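Local coordinates for protein HNH endonuclease (Geobacillus virus E2, PDB 5H0O) that probably cleaves DNA as a phage HNH endonuclease of the His-Me finger clan, at residues K84-V89 / S112-C117. Residues are numbered along the deposited sequence; the frame is centred on the assembly and turned at random.
With MN (manganese (II) ion), chain B.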
# COMPACT_ATOMS: atom_id res chain seq x y z
N LYS A 84 1.40 -20.61 -0.89
CA LYS A 84 2.24 -20.53 0.27
C LYS A 84 1.55 -19.79 1.40
O LYS A 84 0.79 -18.91 1.17
CB LYS A 84 3.51 -19.77 -0.03
CG LYS A 84 4.44 -20.41 -1.04
CD LYS A 84 5.66 -19.51 -1.24
CE LYS A 84 6.26 -19.04 0.10
NZ LYS A 84 7.25 -17.93 0.02
N ILE A 85 1.83 -20.20 2.62
CA ILE A 85 1.25 -19.60 3.81
C ILE A 85 2.34 -18.79 4.50
O ILE A 85 3.33 -19.35 4.99
CB ILE A 85 0.67 -20.65 4.77
CG1 ILE A 85 -0.40 -21.51 4.08
CG2 ILE A 85 0.09 -19.98 6.01
CD1 ILE A 85 -1.58 -20.74 3.55
N THR A 86 2.16 -17.47 4.54
CA THR A 86 3.12 -16.56 5.16
C THR A 86 2.36 -15.47 5.87
O THR A 86 1.45 -14.87 5.28
CB THR A 86 4.07 -15.93 4.13
OG1 THR A 86 4.60 -16.95 3.27
CG2 THR A 86 5.20 -15.20 4.83
N ARG A 87 2.74 -15.17 7.11
CA ARG A 87 2.11 -14.09 7.85
C ARG A 87 2.41 -12.74 7.18
O ARG A 87 3.54 -12.45 6.80
CB ARG A 87 2.59 -14.06 9.30
CG ARG A 87 1.92 -12.97 10.13
CD ARG A 87 2.00 -13.25 11.62
NE ARG A 87 1.38 -12.18 12.40
CZ ARG A 87 0.09 -12.14 12.75
NH1 ARG A 87 -0.74 -13.11 12.39
NH2 ARG A 87 -0.36 -11.12 13.47
N ALA A 88 1.37 -11.94 7.03
CA ALA A 88 1.52 -10.60 6.51
C ALA A 88 2.04 -9.67 7.60
O ALA A 88 1.65 -9.79 8.76
CB ALA A 88 0.19 -10.10 5.98
N VAL A 89 2.89 -8.72 7.19
CA VAL A 89 3.48 -7.74 8.10
C VAL A 89 3.15 -6.30 7.70
O VAL A 89 3.49 -5.38 8.44
CB VAL A 89 5.01 -7.89 8.22
CG1 VAL A 89 5.36 -9.27 8.81
CG2 VAL A 89 5.70 -7.66 6.89
N SER A 112 -2.61 -7.28 1.98
CA SER A 112 -1.72 -7.71 3.06
C SER A 112 -0.56 -8.49 2.46
O SER A 112 -0.76 -9.45 1.70
CB SER A 112 -2.49 -8.59 4.05
OG SER A 112 -3.63 -7.93 4.55
N LEU A 113 0.67 -8.10 2.81
CA LEU A 113 1.87 -8.72 2.26
C LEU A 113 2.87 -9.06 3.35
O LEU A 113 2.98 -8.37 4.37
CB LEU A 113 2.56 -7.82 1.23
CG LEU A 113 1.76 -7.36 0.02
CD1 LEU A 113 2.62 -6.42 -0.80
CD2 LEU A 113 1.31 -8.55 -0.81
N CYS A 114 3.64 -10.12 3.10
CA CYS A 114 4.85 -10.39 3.87
C CYS A 114 5.98 -9.47 3.40
O CYS A 114 5.86 -8.80 2.38
CB CYS A 114 5.26 -11.86 3.73
SG CYS A 114 5.95 -12.31 2.10
N GLN A 115 7.09 -9.47 4.13
CA GLN A 115 8.20 -8.59 3.76
C GLN A 115 8.77 -8.94 2.39
O GLN A 115 9.06 -8.05 1.60
CB GLN A 115 9.32 -8.65 4.79
CG GLN A 115 10.50 -7.79 4.35
CD GLN A 115 11.66 -7.84 5.30
OE1 GLN A 115 11.48 -8.07 6.48
NE2 GLN A 115 12.86 -7.62 4.79
N ALA A 116 8.96 -10.22 2.11
CA ALA A 116 9.54 -10.61 0.85
C ALA A 116 8.68 -10.11 -0.31
O ALA A 116 9.20 -9.58 -1.30
CB ALA A 116 9.76 -12.12 0.76
N CYS A 117 7.36 -10.25 -0.19
CA CYS A 117 6.48 -9.80 -1.26
C CYS A 117 6.39 -8.28 -1.33
O CYS A 117 6.26 -7.72 -2.43
CB CYS A 117 5.10 -10.43 -1.11
SG CYS A 117 5.15 -12.22 -1.41
MN MN B . 4.39 -13.13 0.59
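Thr86 lays its methyl CG2 against Cys114, whose sulfur belongs to the four-cysteine metal site of this HNH domain; Thr86 CG2 to Cys114 CB measures 3.5 Å, and Cys114 SG lies slightly farther off. The threonine's first torsion (chi1 -48°) sets CG2 anti to the backbone N, which turns the methyl, rather than OG1, onto the cysteine. Cys114 carries its SG between its own N and carbonyl carbon (chi1 72°), an orientation that serves two partners. Cys114 SG binds the manganese ion at 2.3 Å and, from the N-cap position of helix 115-129, accepts a hydrogen bond from Cys117 N at 3.4 Å. Cys117 is the second ligand on this side, and Cys76 and Cys79 complete the four-sulfur shell, so the ion ties the start of this helix to the region of helix 77-81. Farther along, where the loop leads into strand 90-93, Ala88 CB packs on Ser112 CB at 3.6 Å, while Ser112 OG is hydrogen-bonded to Asp72 OD2. One backbone bond joins the segments here, Val89 N to Leu113 O at 2.8 Å, with an N-H...O angle of 159°. Ala88 CA also makes a CA-H...O approach to this same oxygen. Past that bond, the Val89 side chain reaches the first turn of the helix, its CG2 methyl resting 3.6 Å from Gln115 N.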